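Local coordinates for protein oxygen-independent coproporphyrinogen III oxidase (Escherichia coli, PDB 1OLT) that catalyses the anaerobic, radical-SAM-dependent oxidative decarboxylation of two propionate side chains of coproporphyrinogen III, yielding the vinyl groups of protoporphyrinogen IX during heme biosynthesis, at residues A[77-83]-A[117-122]; A[304-308]-A[375-380]. All blocks are in the same frame, centred on the assembly; numbering follows the deposited sequence. Where two conformers were deposited one is given.

Interaction 1: residues A[77-83]-A[117-122]; sequences RQQHKAD and YLNKAQ
Q79 and Q122 meet amide to amide where two helices of the barrel-like beta/alpha radical SAM core begin, 80-96 and 120-133, the second opened by a capping box of N119 and Q122. The pair is reciprocal but uneven: NE2 of Q79 gives a nearly straight bond to OE1 of Q122 (2.9 Å, 175°), on a lone pair in the carbonyl plane, whereas the return bond from NE2 of Q122 to OE1 of Q79 is weak. With the two planes 15° apart, the amides lie almost coplanar.

Both amide nitrogens reach further acceptors. NE2 of Q79 also donates to the backbone O of Y117, and NE2 of Q122 donates to D83 OD1 at 2.8 Å, met from above the carboxylate plane.

The apolar part is small. A82 CB lies 3.9 Å from L118 CD2 and stands at the edge of the Y117 ring. CG of Q79 approaches Y117 CE1 at 3.6 Å; CG of Y117 is anti to its own N (chi1 -171°), and the ring extends past the Q79 chain to bond its hydroxyl with the backbone O of T76. The Y117 side chain is about 8 Å from the iron-sulfur cluster.

In the capping box, OD1 of N119 accepts from Q122 N at 2.9 Å, and Q122 OE1, already bound by Q79 NE2, takes N119 N as a second donor at 2.9 Å.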
ATOM      1  N   ARG A  77      -2.362 -25.155  -4.371  1.00 12.39           N
ATOM      2  CA  ARG A  77      -2.784 -25.632  -5.658  1.00 12.99           C
ATOM      3  C   ARG A  77      -4.247 -26.120  -5.663  1.00 13.21           C
ATOM      4  O   ARG A  77      -4.771 -26.518  -6.706  1.00 12.41           O
ATOM      5  CB  ARG A  77      -1.833 -26.763  -6.087  1.00 13.43           C
ATOM      6  CG  ARG A  77      -0.375 -26.259  -6.423  1.00 12.47           C
ATOM      7  CD  ARG A  77      -0.402 -25.124  -7.472  1.00 12.73           C
ATOM      8  NE  ARG A  77       0.884 -24.890  -8.082  1.00 13.17           N
ATOM      9  CZ  ARG A  77       1.041 -24.081  -9.117  1.00 13.01           C
ATOM     10  NH1 ARG A  77      -0.015 -23.538  -9.696  1.00 12.43           N
ATOM     11  NH2 ARG A  77       2.235 -23.859  -9.618  1.00 11.28           N
ATOM     12  N   GLN A  78      -4.878 -26.138  -4.486  1.00 13.90           N
ATOM     13  CA  GLN A  78      -6.282 -26.545  -4.368  1.00 15.15           C
ATOM     14  C   GLN A  78      -7.174 -25.386  -4.770  1.00 14.67           C
ATOM     15  O   GLN A  78      -7.621 -24.631  -3.948  1.00 13.66           O
ATOM     16  CB  GLN A  78      -6.564 -27.001  -2.954  1.00 14.38           C
ATOM     17  CG  GLN A  78      -5.796 -28.219  -2.601  1.00 18.75           C
ATOM     18  CD  GLN A  78      -6.280 -28.833  -1.307  1.00 23.66           C
ATOM     19  OE1 GLN A  78      -7.314 -29.514  -1.279  1.00 27.14           O
ATOM     20  NE2 GLN A  78      -5.595 -28.546  -0.247  1.00 23.24           N
ATOM     21  N   GLN A  79      -7.357 -25.226  -6.064  1.00 15.71           N
ATOM     22  CA  GLN A  79      -8.004 -24.051  -6.637  1.00 18.01           C
ATOM     23  C   GLN A  79      -9.460 -23.862  -6.172  1.00 17.23           C
ATOM     24  O   GLN A  79      -9.928 -22.706  -6.094  1.00 17.37           O
ATOM     25  CB  GLN A  79      -7.955 -24.060  -8.172  1.00 18.52           C
ATOM     26  CG  GLN A  79      -7.758 -22.570  -8.832  1.00 25.49           C
ATOM     27  CD  GLN A  79      -9.087 -21.760  -8.968  1.00 28.94           C
ATOM     28  OE1 GLN A  79     -10.172 -22.399  -8.950  1.00 29.57           O
ATOM     29  NE2 GLN A  79      -9.008 -20.327  -9.110  1.00 20.02           N
ATOM     30  N   HIS A  80     -10.138 -24.982  -5.864  1.00 15.98           N
ATOM     31  CA  HIS A  80     -11.443 -24.959  -5.271  1.00 16.34           C
ATOM     32  C   HIS A  80     -11.554 -24.130  -3.968  1.00 14.79           C
ATOM     33  O   HIS A  80     -12.648 -23.729  -3.587  1.00 11.52           O
ATOM     34  CB  HIS A  80     -11.942 -26.337  -4.975  1.00 16.77           C
ATOM     35  CG  HIS A  80     -11.398 -26.916  -3.732  1.00 18.54           C
ATOM     36  ND1 HIS A  80     -10.354 -27.827  -3.737  1.00 25.04           N
ATOM     37  CD2 HIS A  80     -11.759 -26.764  -2.428  1.00 19.05           C
ATOM     38  CE1 HIS A  80     -10.059 -28.169  -2.491  1.00 22.14           C
ATOM     39  NE2 HIS A  80     -10.892 -27.533  -1.670  1.00 20.17           N
ATOM     40  N   LYS A  81     -10.421 -23.867  -3.321  1.00 12.93           N
ATOM     41  CA  LYS A  81     -10.424 -22.962  -2.154  1.00 13.10           C
ATOM     42  C   LYS A  81     -10.896 -21.580  -2.530  1.00 13.01           C
ATOM     43  O   LYS A  81     -11.460 -20.883  -1.694  1.00 12.23           O
ATOM     44  CB  LYS A  81      -9.094 -22.919  -1.453  1.00 12.80           C
ATOM     45  CG  LYS A  81      -8.810 -24.155  -0.588  1.00 16.70           C
ATOM     46  CD  LYS A  81      -7.462 -24.049  -0.020  1.00 19.49           C
ATOM     47  CE  LYS A  81      -7.090 -25.305   0.707  1.00 23.37           C
ATOM     48  NZ  LYS A  81      -8.061 -25.713   1.728  1.00 27.39           N
ATOM     49  N   ALA A  82     -10.696 -21.187  -3.772  1.00 12.40           N
ATOM     50  CA  ALA A  82     -11.111 -19.870  -4.191  1.00 13.02           C
ATOM     51  C   ALA A  82     -12.652 -19.798  -4.225  1.00 13.34           C
ATOM     52  O   ALA A  82     -13.246 -18.759  -3.926  1.00 11.23           O
ATOM     53  CB  ALA A  82     -10.582 -19.553  -5.544  1.00 14.38           C
ATOM     54  N   ASP A  83     -13.288 -20.896  -4.645  1.00 12.14           N
ATOM     55  CA  ASP A  83     -14.789 -20.942  -4.632  1.00 12.97           C
ATOM     56  C   ASP A  83     -15.349 -20.881  -3.216  1.00 11.96           C
ATOM     57  O   ASP A  83     -16.314 -20.180  -2.976  1.00 10.50           O
ATOM     58  CB  ASP A  83     -15.341 -22.158  -5.329  1.00 12.93           C
ATOM     59  CG  ASP A  83     -15.032 -22.173  -6.802  1.00 16.70           C
ATOM     60  OD1 ASP A  83     -15.338 -21.161  -7.562  1.00 16.08           O
ATOM     61  OD2 ASP A  83     -14.415 -23.201  -7.250  1.00 19.94           O
ATOM     62  N   TYR A 117      -5.336 -15.097  -9.033  1.00 13.20           N
ATOM     63  CA  TYR A 117      -5.577 -16.497  -8.746  1.00 12.99           C
ATOM     64  C   TYR A 117      -7.022 -16.884  -9.131  1.00 14.02           C
ATOM     65  O   TYR A 117      -7.294 -18.037  -9.534  1.00 13.40           O
ATOM     66  CB  TYR A 117      -5.376 -16.756  -7.271  1.00 12.53           C
ATOM     67  CG  TYR A 117      -5.377 -18.229  -6.872  1.00 12.84           C
ATOM     68  CD1 TYR A 117      -6.589 -18.942  -6.640  1.00 13.51           C
ATOM     69  CD2 TYR A 117      -4.169 -18.909  -6.672  1.00 14.00           C
ATOM     70  CE1 TYR A 117      -6.556 -20.310  -6.254  1.00 13.73           C
ATOM     71  CE2 TYR A 117      -4.135 -20.255  -6.305  1.00 13.44           C
ATOM     72  CZ  TYR A 117      -5.334 -20.955  -6.092  1.00 14.82           C
ATOM     73  OH  TYR A 117      -5.263 -22.269  -5.713  1.00 15.12           O
ATOM     74  N   LEU A 118      -7.944 -15.916  -8.926  1.00 13.82           N
ATOM     75  CA  LEU A 118      -9.319 -16.082  -9.364  1.00 14.26           C
ATOM     76  C   LEU A 118      -9.396 -16.228 -10.888  1.00 14.39           C
ATOM     77  O   LEU A 118      -8.908 -15.383 -11.637  1.00 14.03           O
ATOM     78  CB  LEU A 118     -10.179 -14.948  -8.901  1.00 12.47           C
ATOM     79  CG  LEU A 118     -10.200 -14.605  -7.406  1.00 13.87           C
ATOM     80  CD1 LEU A 118     -11.191 -13.500  -7.198  1.00 12.89           C
ATOM     81  CD2 LEU A 118     -10.572 -15.772  -6.577  1.00 16.69           C
ATOM     82  N   ASN A 119     -10.077 -17.267 -11.343  1.00 14.71           N
ATOM     83  CA  ASN A 119     -10.320 -17.434 -12.743  1.00 14.73           C
ATOM     84  C   ASN A 119     -11.391 -16.414 -13.282  1.00 14.34           C
ATOM     85  O   ASN A 119     -11.974 -15.640 -12.514  1.00 12.55           O
ATOM     86  CB  ASN A 119     -10.596 -18.955 -13.032  1.00 15.74           C
ATOM     87  CG  ASN A 119     -11.955 -19.449 -12.481  1.00 17.85           C
ATOM     88  OD1 ASN A 119     -12.916 -18.662 -12.354  1.00 14.65           O
ATOM     89  ND2 ASN A 119     -12.054 -20.744 -12.231  1.00 14.79           N
ATOM     90  N   LYS A 120     -11.659 -16.390 -14.574  1.00 12.92           N
ATOM     91  CA  LYS A 120     -12.628 -15.436 -15.140  1.00 13.54           C
ATOM     92  C   LYS A 120     -14.006 -15.488 -14.531  1.00 13.65           C
ATOM     93  O   LYS A 120     -14.619 -14.449 -14.214  1.00 12.78           O
ATOM     94  CB  LYS A 120     -12.714 -15.610 -16.672  1.00 14.91           C
ATOM     95  CG  LYS A 120     -11.409 -15.245 -17.453  1.00 18.48           C
ATOM     96  CD  LYS A 120     -11.633 -15.533 -18.998  1.00 21.35           C
ATOM     97  CE  LYS A 120     -10.327 -15.630 -19.747  1.00 28.59           C
ATOM     98  NZ  LYS A 120     -10.492 -15.675 -21.309  1.00 34.47           N
ATOM     99  N   ALA A 121     -14.525 -16.710 -14.332  1.00 13.84           N
ATOM    100  CA  ALA A 121     -15.838 -16.875 -13.696  1.00 13.67           C
ATOM    101  C   ALA A 121     -15.857 -16.357 -12.254  1.00 13.35           C
ATOM    102  O   ALA A 121     -16.779 -15.695 -11.878  1.00 13.38           O
ATOM    103  CB  ALA A 121     -16.321 -18.375 -13.735  1.00 14.19           C
ATOM    104  N   GLN A 122     -14.830 -16.632 -11.495  1.00 12.54           N
ATOM    105  CA  GLN A 122     -14.696 -16.150 -10.126  1.00 12.74           C
ATOM    106  C   GLN A 122     -14.555 -14.598 -10.037  1.00 12.71           C
ATOM    107  O   GLN A 122     -15.192 -13.939  -9.205  1.00 11.88           O
ATOM    108  CB  GLN A 122     -13.493 -16.864  -9.436  1.00 13.44           C
ATOM    109  CG  GLN A 122     -13.790 -18.323  -9.239  1.00 14.81           C
ATOM    110  CD  GLN A 122     -12.580 -19.143  -8.969  1.00 14.92           C
ATOM    111  OE1 GLN A 122     -11.417 -18.701  -9.232  1.00 14.23           O
ATOM    112  NE2 GLN A 122     -12.815 -20.409  -8.536  1.00 13.71           N
TER

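Interaction 2: residues A[304-308]-A[375-380]; sequences GVLHR and KSLICN
In N380, CG lies anti to the carbonyl carbon (chi1 -63°) and chi2 of -53° turns the amide so that OD1 faces L306 N, while the neighbouring C379 directs SG at the backbone of H307. Both residues belong to the last turn of helix 365-380, part of the HemN C-terminal family region, which packs against the segment leaving helix 296-303. That earlier helix finishes in a Schellman motif at G304, whose positive phi suits glycine.

One hydrogen bond joins the two segments: L306 N donates to N380 OD1 at 3.3 Å, with an N-H...O angle of 162°, in the carbonyl plane and on a lone pair. The amide also packs against the G304 peptide; ND2 is close to G304 O, but the angle is too poor for a bond. Were N380 an alanine, L306 N would probably lose this acceptor and a gap would be likely beside the G304 peptide.

C379 fills the middle of the contact. Its CB is 3.9 Å from L306 CB, and its SG comes within 3.6 Å of R308 CB. L306 CD2 lies 3.3 Å from C379 O, which accepts a bond from Q301. Farther along, the R308 guanidinium makes a cation-pi contact with Y313, and this side chain is about 7 Å from a bound S-adenosylmethionine.

At the other end, K375 curls to bring NZ to the edge of the H307 ring, 4.0 Å from CD2. Because NZ stands 4.9 Å from H307 NE2, a positive lysine here would probably disfavour protonation of the histidine. With one directional bond and mostly van der Waals contact besides, the chemistry suggests that shape largely sets the position, while the N380 side-chain amide fixes the backbone just past G304.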
ATOM      1  N   GLY A 304      -0.249  20.044  -2.835  1.00 30.41           N
ATOM      2  CA  GLY A 304      -0.324  19.960  -1.388  1.00 30.31           C
ATOM      3  C   GLY A 304      -1.494  19.135  -0.891  1.00 30.27           C
ATOM      4  O   GLY A 304      -1.854  19.251   0.267  1.00 30.82           O
ATOM      5  N   VAL A 305      -2.070  18.308  -1.757  1.00 29.50           N
ATOM      6  CA  VAL A 305      -3.244  17.504  -1.412  1.00 29.35           C
ATOM      7  C   VAL A 305      -3.096  16.024  -1.784  1.00 28.47           C
ATOM      8  O   VAL A 305      -4.059  15.347  -2.123  1.00 30.26           O
ATOM      9  CB  VAL A 305      -4.544  18.135  -2.013  1.00 29.51           C
ATOM     10  CG1 VAL A 305      -4.704  19.553  -1.488  1.00 28.18           C
ATOM     11  CG2 VAL A 305      -4.521  18.148  -3.529  1.00 29.69           C
ATOM     12  N   LEU A 306      -1.893  15.491  -1.659  1.00 27.25           N
ATOM     13  CA  LEU A 306      -1.715  14.080  -1.821  1.00 26.02           C
ATOM     14  C   LEU A 306      -2.180  13.379  -0.532  1.00 26.43           C
ATOM     15  O   LEU A 306      -1.984  13.895   0.554  1.00 26.03           O
ATOM     16  CB  LEU A 306      -0.251  13.760  -2.152  1.00 25.36           C
ATOM     17  CG  LEU A 306       0.075  12.271  -2.364  1.00 23.26           C
ATOM     18  CD1 LEU A 306      -0.617  11.735  -3.605  1.00 21.57           C
ATOM     19  CD2 LEU A 306       1.580  12.012  -2.474  1.00 22.73           C
ATOM     20  N   HIS A 307      -2.766  12.190  -0.672  1.00 26.67           N
ATOM     21  CA  HIS A 307      -3.234  11.380   0.457  1.00 27.12           C
ATOM     22  C   HIS A 307      -2.684   9.983   0.430  1.00 27.73           C
ATOM     23  O   HIS A 307      -1.943   9.597  -0.507  1.00 26.82           O
ATOM     24  CB  HIS A 307      -4.770  11.325   0.491  1.00 27.42           C
ATOM     25  CG  HIS A 307      -5.402  12.672   0.619  1.00 28.88           C
ATOM     26  ND1 HIS A 307      -5.791  13.417  -0.476  1.00 31.35           N
ATOM     27  CD2 HIS A 307      -5.677  13.427   1.709  1.00 29.74           C
ATOM     28  CE1 HIS A 307      -6.289  14.572  -0.065  1.00 31.11           C
ATOM     29  NE2 HIS A 307      -6.236  14.599   1.257  1.00 31.28           N
ATOM     30  N   ARG A 308      -3.035   9.231   1.470  1.00 28.16           N
ATOM     31  CA  ARG A 308      -2.499   7.897   1.690  1.00 29.59           C
ATOM     32  C   ARG A 308      -3.452   6.964   2.479  1.00 29.76           C
ATOM     33  O   ARG A 308      -4.037   7.372   3.445  1.00 29.50           O
ATOM     34  CB  ARG A 308      -1.166   8.020   2.438  1.00 29.41           C
ATOM     35  CG  ARG A 308      -0.181   7.035   1.965  1.00 30.72           C
ATOM     36  CD  ARG A 308       1.113   7.058   2.701  1.00 31.47           C
ATOM     37  NE  ARG A 308       1.730   5.727   2.719  1.00 33.59           N
ATOM     38  CZ  ARG A 308       2.352   5.181   1.675  1.00 34.59           C
ATOM     39  NH1 ARG A 308       2.477   5.862   0.523  1.00 31.90           N
ATOM     40  NH2 ARG A 308       2.854   3.948   1.778  1.00 35.55           N
ATOM     41  N   LYS A 375       0.268  12.231   8.137  1.00 12.37           N
ATOM     42  CA  LYS A 375      -0.194  12.106   6.732  1.00 12.84           C
ATOM     43  C   LYS A 375       0.292  13.255   5.890  1.00 11.51           C
ATOM     44  O   LYS A 375       0.792  13.045   4.808  1.00 10.46           O
ATOM     45  CB  LYS A 375      -1.728  12.064   6.605  1.00 13.74           C
ATOM     46  CG  LYS A 375      -2.350  10.755   6.897  1.00 18.72           C
ATOM     47  CD  LYS A 375      -3.942  10.763   6.816  1.00 24.69           C
ATOM     48  CE  LYS A 375      -4.510  11.352   5.494  1.00 27.93           C
ATOM     49  NZ  LYS A 375      -4.357  12.866   5.457  1.00 27.73           N
ATOM     50  N   SER A 376       0.122  14.480   6.387  1.00 10.56           N
ATOM     51  CA  SER A 376       0.678  15.664   5.712  1.00 10.66           C
ATOM     52  C   SER A 376       2.191  15.610   5.449  1.00 10.28           C
ATOM     53  O   SER A 376       2.638  16.008   4.401  1.00 10.84           O
ATOM     54  CB  SER A 376       0.366  16.941   6.516  1.00 10.97           C
ATOM     55  OG  SER A 376       0.991  18.067   5.905  1.00 12.78           O
ATOM     56  N   LEU A 377       2.978  15.132   6.397  1.00  9.87           N
ATOM     57  CA  LEU A 377       4.426  15.094   6.248  1.00 10.19           C
ATOM     58  C   LEU A 377       4.839  14.029   5.233  1.00 10.49           C
ATOM     59  O   LEU A 377       5.694  14.237   4.402  1.00 10.02           O
ATOM     60  CB  LEU A 377       5.093  14.810   7.612  1.00 10.80           C
ATOM     61  CG  LEU A 377       5.125  16.005   8.619  1.00 11.69           C
ATOM     62  CD1 LEU A 377       5.632  15.567  10.000  1.00 11.70           C
ATOM     63  CD2 LEU A 377       5.961  17.120   8.093  1.00 12.87           C
ATOM     64  N   ILE A 378       4.190  12.879   5.327  0.50 10.92           N
ATOM     65  CA  ILE A 378       4.490  11.709   4.478  0.50 11.20           C
ATOM     66  C   ILE A 378       4.126  11.955   3.021  0.50 11.20           C
ATOM     67  O   ILE A 378       4.882  11.585   2.127  0.50 11.84           O
ATOM     68  CB  ILE A 378       3.728  10.495   4.998  0.50 11.08           C
ATOM     69  CG1 ILE A 378       4.300  10.055   6.352  0.50 11.53           C
ATOM     70  CG2 ILE A 378       3.722   9.349   3.960  0.50 11.97           C
ATOM     71  CD1 ILE A 378       5.621   9.326   6.265  0.50 13.11           C
ATOM     72  N   CYS A 379       2.991  12.610   2.798  1.00 11.02           N
ATOM     73  CA  CYS A 379       2.440  12.807   1.455  1.00 11.34           C
ATOM     74  C   CYS A 379       2.913  14.088   0.780  1.00 12.05           C
ATOM     75  O   CYS A 379       3.185  14.070  -0.395  1.00 12.19           O
ATOM     76  CB  CYS A 379       0.934  12.869   1.490  1.00 10.93           C
ATOM     77  SG  CYS A 379       0.131  11.372   2.023  1.00 11.82           S
ATOM     78  N   ASN A 380       2.948  15.199   1.539  1.00 12.82           N
ATOM     79  CA  ASN A 380       3.292  16.534   1.003  1.00 13.36           C
ATOM     80  C   ASN A 380       4.670  17.081   1.381  1.00 13.29           C
ATOM     81  O   ASN A 380       5.093  18.114   0.885  1.00 13.29           O
ATOM     82  CB  ASN A 380       2.193  17.508   1.404  1.00 13.08           C
ATOM     83  CG  ASN A 380       0.860  17.119   0.777  1.00 14.46           C
ATOM     84  OD1 ASN A 380       0.772  16.933  -0.428  1.00 10.50           O
ATOM     85  ND2 ASN A 380      -0.166  16.952   1.607  1.00 16.66           N
TER

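From the N terminus, interaction 1 comes first: 33 residues, including most of helix 80-96 and strand 105-112, separate its segments, and the contact brings the starts of two successive helices together within the radical SAM core. The chain then passes through the later core strands, up to 289-291, and helix 296-303 before interaction 2 opens at 304-308. Its loop of 66 residues contains strand 320-324, which pairs with 53-62, and closes on helix 365-380, tying the C-terminal region to the segment after helix 296-303. The loops follow in series, neither nested nor crossed. The centres of interactions 1 and 2 lie about 37 Å apart, on opposite sides of the chain's centre. Between the nearest atoms of interactions 1 and 2 the gap is about 23 Å, which excludes direct contact.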